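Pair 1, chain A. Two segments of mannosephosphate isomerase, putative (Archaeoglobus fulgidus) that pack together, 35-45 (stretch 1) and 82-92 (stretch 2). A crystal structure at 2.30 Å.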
# COMPACT_ATOMS: atom_id res chain seq x y z
N GLY A 35 -12.41 12.62 8.19
CA GLY A 35 -13.02 11.30 8.11
C GLY A 35 -12.69 10.48 6.87
O GLY A 35 -13.37 9.50 6.58
N ILE A 36 -11.64 10.86 6.15
CA ILE A 36 -11.19 10.05 5.02
C ILE A 36 -10.00 9.23 5.50
O ILE A 36 -8.94 9.79 5.81
CB ILE A 36 -10.74 10.90 3.80
CG1 ILE A 36 -11.82 11.93 3.37
CG2 ILE A 36 -10.28 9.98 2.65
CD1 ILE A 36 -13.07 11.38 2.74
N GLY A 37 -10.18 7.91 5.56
CA GLY A 37 -9.10 7.04 6.01
C GLY A 37 -8.15 6.54 4.92
O GLY A 37 -6.99 6.22 5.22
N GLU A 38 -8.63 6.47 3.67
CA GLU A 38 -7.90 5.79 2.60
C GLU A 38 -8.11 6.44 1.25
O GLU A 38 -9.16 7.01 0.97
CB GLU A 38 -8.31 4.31 2.50
CG GLU A 38 -8.49 3.62 3.87
CD GLU A 38 -8.77 2.14 3.78
OE1 GLU A 38 -8.52 1.53 2.71
OE2 GLU A 38 -9.27 1.58 4.79
N SER A 39 -7.07 6.36 0.41
CA SER A 39 -7.18 6.65 -1.01
C SER A 39 -6.57 5.48 -1.75
O SER A 39 -5.41 5.17 -1.54
CB SER A 39 -6.39 7.92 -1.37
OG SER A 39 -6.36 8.04 -2.78
N TRP A 40 -7.36 4.86 -2.63
CA TRP A 40 -6.95 3.69 -3.39
C TRP A 40 -6.43 4.15 -4.74
O TRP A 40 -7.17 4.75 -5.53
CB TRP A 40 -8.12 2.70 -3.53
CG TRP A 40 -8.52 2.01 -2.21
CD1 TRP A 40 -8.40 2.51 -0.94
CD2 TRP A 40 -9.13 0.71 -2.07
NE1 TRP A 40 -8.87 1.60 -0.02
CE2 TRP A 40 -9.32 0.49 -0.68
CE3 TRP A 40 -9.51 -0.29 -2.98
CZ2 TRP A 40 -9.89 -0.70 -0.18
CZ3 TRP A 40 -10.08 -1.47 -2.47
CH2 TRP A 40 -10.26 -1.66 -1.09
N GLU A 41 -5.15 3.90 -4.99
CA GLU A 41 -4.47 4.44 -6.16
C GLU A 41 -4.29 3.33 -7.19
O GLU A 41 -3.52 2.40 -6.98
CB GLU A 41 -3.11 5.02 -5.76
CG GLU A 41 -3.14 6.01 -4.57
CD GLU A 41 -3.55 7.42 -4.99
OE1 GLU A 41 -3.18 7.85 -6.09
OE2 GLU A 41 -4.24 8.11 -4.22
N PHE A 42 -5.00 3.44 -8.32
CA PHE A 42 -4.99 2.44 -9.40
C PHE A 42 -5.46 1.08 -8.92
O PHE A 42 -4.91 0.04 -9.29
CB PHE A 42 -3.61 2.38 -10.10
CG PHE A 42 -3.22 3.70 -10.68
CD1 PHE A 42 -3.88 4.19 -11.82
CD2 PHE A 42 -2.25 4.49 -10.07
CE1 PHE A 42 -3.55 5.44 -12.36
CE2 PHE A 42 -1.91 5.73 -10.60
CZ PHE A 42 -2.56 6.20 -11.75
N SER A 43 -6.51 1.10 -8.09
CA SER A 43 -7.12 -0.12 -7.60
C SER A 43 -7.77 -0.90 -8.73
O SER A 43 -8.62 -0.37 -9.45
CB SER A 43 -8.16 0.20 -6.54
OG SER A 43 -9.00 -0.93 -6.33
N ALA A 44 -7.36 -2.16 -8.87
CA ALA A 44 -8.13 -3.13 -9.66
C ALA A 44 -8.84 -4.12 -8.73
O ALA A 44 -9.11 -5.25 -9.12
CB ALA A 44 -7.24 -3.85 -10.64
N HIS A 45 -9.12 -3.70 -7.50
CA HIS A 45 -9.89 -4.53 -6.58
C HIS A 45 -11.38 -4.38 -6.89
O HIS A 45 -11.90 -3.26 -6.94
CB HIS A 45 -9.57 -4.15 -5.13
CG HIS A 45 -10.06 -5.16 -4.13
ND1 HIS A 45 -11.37 -5.22 -3.71
CD2 HIS A 45 -9.42 -6.18 -3.51
CE1 HIS A 45 -11.51 -6.22 -2.85
NE2 HIS A 45 -10.34 -6.81 -2.71
N LYS A 82 -3.61 -12.39 -12.23
CA LYS A 82 -4.52 -11.36 -11.74
C LYS A 82 -3.72 -10.12 -11.40
O LYS A 82 -2.51 -10.21 -11.18
CB LYS A 82 -5.29 -11.82 -10.49
CG LYS A 82 -5.96 -13.18 -10.61
CD LYS A 82 -6.79 -13.50 -9.34
CE LYS A 82 -7.21 -14.98 -9.30
NZ LYS A 82 -7.43 -15.52 -10.68
N PHE A 83 -4.39 -8.97 -11.32
CA PHE A 83 -3.72 -7.74 -10.97
C PHE A 83 -3.04 -7.92 -9.60
O PHE A 83 -3.69 -8.29 -8.63
CB PHE A 83 -4.68 -6.55 -10.98
CG PHE A 83 -3.98 -5.22 -10.96
CD1 PHE A 83 -3.55 -4.63 -12.15
CD2 PHE A 83 -3.73 -4.56 -9.76
CE1 PHE A 83 -2.89 -3.41 -12.15
CE2 PHE A 83 -3.07 -3.34 -9.74
CZ PHE A 83 -2.65 -2.75 -10.93
N PRO A 84 -1.71 -7.73 -9.56
CA PRO A 84 -0.87 -8.19 -8.46
C PRO A 84 -0.87 -7.40 -7.14
O PRO A 84 -0.51 -7.95 -6.10
CB PRO A 84 0.53 -8.19 -9.08
CG PRO A 84 0.48 -7.14 -10.13
CD PRO A 84 -0.92 -7.09 -10.64
N ILE A 85 -1.28 -6.13 -7.17
CA ILE A 85 -1.11 -5.26 -6.01
C ILE A 85 -2.30 -4.33 -5.76
O ILE A 85 -3.12 -4.07 -6.65
CB ILE A 85 0.21 -4.38 -6.08
CG1 ILE A 85 0.23 -3.48 -7.33
CG2 ILE A 85 1.48 -5.26 -6.01
CD1 ILE A 85 1.41 -2.45 -7.36
N LEU A 86 -2.35 -3.80 -4.53
CA LEU A 86 -3.25 -2.72 -4.19
C LEU A 86 -2.43 -1.64 -3.49
O LEU A 86 -1.69 -1.92 -2.54
CB LEU A 86 -4.39 -3.22 -3.29
CG LEU A 86 -5.35 -2.17 -2.68
CD1 LEU A 86 -6.05 -1.31 -3.74
CD2 LEU A 86 -6.39 -2.85 -1.81
N VAL A 87 -2.56 -0.40 -3.97
CA VAL A 87 -1.81 0.72 -3.42
C VAL A 87 -2.79 1.66 -2.74
O VAL A 87 -3.76 2.09 -3.35
CB VAL A 87 -1.01 1.48 -4.53
CG1 VAL A 87 -0.23 2.63 -3.93
CG2 VAL A 87 -0.06 0.53 -5.27
N ARG A 88 -2.51 1.96 -1.47
CA ARG A 88 -3.38 2.81 -0.68
C ARG A 88 -2.61 3.83 0.13
O ARG A 88 -1.63 3.47 0.79
CB ARG A 88 -4.18 1.96 0.29
CG ARG A 88 -5.13 1.00 -0.38
CD ARG A 88 -5.99 0.35 0.65
NE ARG A 88 -5.33 -0.75 1.33
CZ ARG A 88 -5.87 -1.42 2.34
NH1 ARG A 88 -7.07 -1.09 2.81
NH2 ARG A 88 -5.20 -2.43 2.89
N LEU A 89 -3.05 5.09 0.09
CA LEU A 89 -2.71 6.05 1.13
C LEU A 89 -3.63 5.78 2.31
O LEU A 89 -4.85 5.58 2.12
CB LEU A 89 -2.89 7.50 0.64
CG LEU A 89 -2.02 7.94 -0.54
CD1 LEU A 89 -2.41 9.34 -0.99
CD2 LEU A 89 -0.54 7.85 -0.16
N ILE A 90 -3.06 5.74 3.51
CA ILE A 90 -3.80 5.46 4.75
C ILE A 90 -3.51 6.55 5.78
O ILE A 90 -2.36 6.84 6.08
CB ILE A 90 -3.40 4.09 5.39
CG1 ILE A 90 -3.57 2.92 4.40
CG2 ILE A 90 -4.12 3.85 6.76
CD1 ILE A 90 -4.97 2.49 4.15
N ASP A 91 -4.57 7.16 6.30
CA ASP A 91 -4.44 8.16 7.35
C ASP A 91 -4.99 7.57 8.64
O ASP A 91 -6.18 7.73 8.96
CB ASP A 91 -5.17 9.46 6.97
CG ASP A 91 -4.96 10.57 8.00
OD1 ASP A 91 -3.98 10.47 8.78
OD2 ASP A 91 -5.77 11.53 8.03
N ALA A 92 -4.13 6.85 9.36
CA ALA A 92 -4.52 6.24 10.63
C ALA A 92 -4.35 7.29 11.73
O ALA A 92 -3.41 7.24 12.52
CB ALA A 92 -3.69 4.97 10.91
O HOH W 1 -7.27 11.91 5.93
O HOH W 2 -3.37 -0.30 -6.73
O HOH W 3 -5.77 -3.39 -6.93

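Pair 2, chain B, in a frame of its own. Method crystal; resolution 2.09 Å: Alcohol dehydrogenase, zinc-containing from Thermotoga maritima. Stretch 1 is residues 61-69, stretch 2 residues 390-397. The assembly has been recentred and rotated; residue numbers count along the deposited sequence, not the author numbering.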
# COMPACT_ATOMS: atom_id res chain seq x y z
N LYS B 61 10.19 -25.29 29.56
CA LYS B 61 11.31 -26.21 29.64
C LYS B 61 11.95 -26.18 28.27
O LYS B 61 11.32 -26.60 27.29
CB LYS B 61 10.77 -27.60 29.97
CG LYS B 61 11.76 -28.73 30.07
CD LYS B 61 11.01 -29.96 30.65
CE LYS B 61 11.80 -31.26 30.54
NZ LYS B 61 13.21 -31.09 31.02
N VAL B 62 13.19 -25.67 28.19
CA VAL B 62 13.85 -25.49 26.89
C VAL B 62 14.17 -26.83 26.23
O VAL B 62 14.70 -27.75 26.86
CB VAL B 62 15.15 -24.61 26.98
CG1 VAL B 62 15.75 -24.34 25.60
CG2 VAL B 62 14.89 -23.29 27.72
N LYS B 63 13.85 -26.94 24.95
CA LYS B 63 14.27 -28.10 24.18
C LYS B 63 15.45 -27.79 23.27
O LYS B 63 16.35 -28.61 23.13
CB LYS B 63 13.11 -28.64 23.37
CG LYS B 63 12.09 -29.40 24.19
CD LYS B 63 12.44 -30.88 24.26
CE LYS B 63 12.97 -31.25 25.65
NZ LYS B 63 13.18 -32.74 25.81
N ALA B 64 15.44 -26.62 22.63
CA ALA B 64 16.52 -26.28 21.72
C ALA B 64 16.78 -24.79 21.74
O ALA B 64 15.85 -24.01 21.97
CB ALA B 64 16.21 -26.76 20.29
N CYS B 65 18.03 -24.39 21.51
CA CYS B 65 18.41 -22.98 21.44
C CYS B 65 19.59 -22.77 20.49
O CYS B 65 20.67 -23.34 20.68
CB CYS B 65 18.75 -22.43 22.83
SG CYS B 65 18.82 -20.61 22.83
N GLY B 66 19.37 -21.94 19.48
CA GLY B 66 20.43 -21.65 18.50
C GLY B 66 21.39 -20.61 19.01
O GLY B 66 21.00 -19.65 19.68
N ILE B 67 22.67 -20.81 18.70
CA ILE B 67 23.68 -19.78 18.93
C ILE B 67 23.59 -18.79 17.77
O ILE B 67 23.77 -19.16 16.62
CB ILE B 67 25.13 -20.37 19.00
CG1 ILE B 67 25.21 -21.43 20.12
CG2 ILE B 67 26.17 -19.26 19.16
CD1 ILE B 67 26.58 -22.15 20.28
N CYS B 68 23.34 -17.52 18.10
CA CYS B 68 23.30 -16.43 17.14
C CYS B 68 24.71 -15.85 16.99
O CYS B 68 25.53 -15.95 17.91
CB CYS B 68 22.33 -15.36 17.65
SG CYS B 68 22.08 -13.90 16.54
N GLY B 69 24.99 -15.24 15.84
CA GLY B 69 26.21 -14.44 15.67
C GLY B 69 26.40 -13.35 16.73
O GLY B 69 27.54 -13.05 17.09
N VAL B 390 27.55 -23.34 10.08
CA VAL B 390 26.52 -22.34 9.71
C VAL B 390 25.64 -21.97 10.91
O VAL B 390 25.42 -20.78 11.21
CB VAL B 390 25.62 -22.84 8.53
CG1 VAL B 390 24.63 -21.77 8.09
CG2 VAL B 390 26.49 -23.25 7.36
N LYS B 391 25.15 -23.00 11.59
CA LYS B 391 24.31 -22.84 12.75
C LYS B 391 24.54 -24.01 13.68
O LYS B 391 24.49 -25.18 13.27
CB LYS B 391 22.83 -22.73 12.34
CG LYS B 391 21.79 -22.85 13.48
CD LYS B 391 21.76 -21.63 14.41
CE LYS B 391 21.36 -20.38 13.64
NZ LYS B 391 21.48 -19.18 14.50
N VAL B 392 24.79 -23.67 14.95
CA VAL B 392 25.01 -24.62 16.03
C VAL B 392 23.88 -24.44 17.01
O VAL B 392 23.58 -23.32 17.40
CB VAL B 392 26.37 -24.37 16.74
CG1 VAL B 392 26.48 -25.17 18.05
CG2 VAL B 392 27.52 -24.72 15.79
N THR B 393 23.26 -25.55 17.41
CA THR B 393 22.05 -25.51 18.24
C THR B 393 22.15 -26.39 19.48
O THR B 393 22.42 -27.60 19.37
CB THR B 393 20.82 -25.98 17.40
OG1 THR B 393 20.76 -25.22 16.19
CG2 THR B 393 19.53 -25.83 18.17
N MSE B 394 21.90 -25.80 20.65
CA MSE B 394 21.72 -26.55 21.88
C MSE B 394 20.48 -27.44 21.80
O MSE B 394 19.41 -26.98 21.46
CB MSE B 394 21.59 -25.63 23.08
CG MSE B 394 21.75 -26.37 24.39
SE MSE B 394 21.10 -25.34 25.91
CE MSE B 394 19.20 -25.63 25.69
N LEU B 395 20.65 -28.72 22.11
CA LEU B 395 19.53 -29.64 22.22
C LEU B 395 19.55 -30.29 23.61
O LEU B 395 20.52 -30.95 23.97
CB LEU B 395 19.63 -30.70 21.13
CG LEU B 395 18.56 -31.78 21.05
CD1 LEU B 395 17.18 -31.17 20.72
CD2 LEU B 395 18.95 -32.82 19.99
N ASN B 396 18.49 -30.06 24.39
CA ASN B 396 18.30 -30.75 25.67
C ASN B 396 17.53 -32.05 25.48
O ASN B 396 16.46 -32.05 24.87
CB ASN B 396 17.53 -29.86 26.65
CG ASN B 396 18.34 -28.69 27.14
OD1 ASN B 396 19.57 -28.73 27.11
ND2 ASN B 396 17.65 -27.63 27.60
N GLU B 397 18.07 -33.14 26.01
CA GLU B 397 17.43 -34.47 25.93
C GLU B 397 17.38 -35.13 27.30
O GLU B 397 16.52 -34.81 28.11
CB GLU B 397 18.19 -35.39 24.98
CG GLU B 397 18.87 -34.68 23.84
CD GLU B 397 20.09 -35.43 23.37
OE1 GLU B 397 19.92 -36.36 22.55
OE2 GLU B 397 21.22 -35.08 23.81
O HOH W 4 25.48 -20.74 15.20

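Pair 1 and pair 2 are built on the same antiparallel two-strand arrangement. The strands run at 156° in pair 1 and 158° in pair 2, and 14 central residues superpose with an RMSD of 0.8 Å. The register is the same: S39(A) and L89(A) fall on C65(B) and M394(B), and each couple forms a hydrogen-bonded pair closed by two backbone bonds. In pair 1 these are S39(A) N to L89(A) O and L89(A) N to S39(A) O, both 2.9 Å; in pair 2, C65(B) N to M394(B) O is 2.9 Å and M394(B) N to C65(B) O is 2.8 Å. The ladder continues at equivalent positions on either side, with D91(A) N to G37(A) O (2.8 Å) matched by N396(B) N to K63(B) O (2.9 Å), and E41(A) N to V87(A) O (2.8 Å) by I67(B) N to V392(B) O (3.0 Å). A water extends both ladders, accepting from V87(A) N and V392(B) N and donating to E41(A) O and I67(B) O.

The side chains differ in kind on the face carrying E38(A), W40(A), R88(A) and I90(A). Here the W40(A) indole covers the neighbouring strand: L86(A) CD2 lies over its six-membered ring, 4.1 Å from the centroid, and R88(A) CD over its five-membered ring, 3.6 Å from the centroid. E38(A) OE1 ties the cluster together, accepting from W40(A) NE1 at 2.8 Å and forming a salt bridge with R88(A) NH1 at 3.0 Å.

Pair 2 places A64(B), G66(B), T393(B) and L395(B) at those four positions. With no side chain on G66(B), K391(B), the counterpart of L86(A), folds its aliphatic chain across the glycine, bringing CD to 4.3 Å from G66(B) CA; an ideal CB there would lie only 3.4 Å from K391(B) CD. The chain then reaches the opposite strand's backbone, K391(B) NZ donating to I67(B) O at 3.1 Å. Where pair 1 sets aliphatic groups over the face of an aromatic ring in CH-pi contacts, pair 2 lays a lysine over bare backbone.

On the other face, S39(A) OG donates to E41(A) OE2 at 2.6 Å, beside L89(A), whose CD1 is 3.9 Å from E41(A) OE2. The equivalent region of pair 2 is apolar: I67(B) CD1 meets V392(B) CG1 at 3.8 Å, and the selenomethionine M394(B) extends CE to within 3.7 Å of V62(B) CG1.

At the D91(A) and N396(B) end, a water lies 2.7 Å from I36(A) O and 2.6 Å from D91(A) OD2, bridging the strands, whereas N396(B) ND2 bonds V62(B) O directly at 3.0 Å.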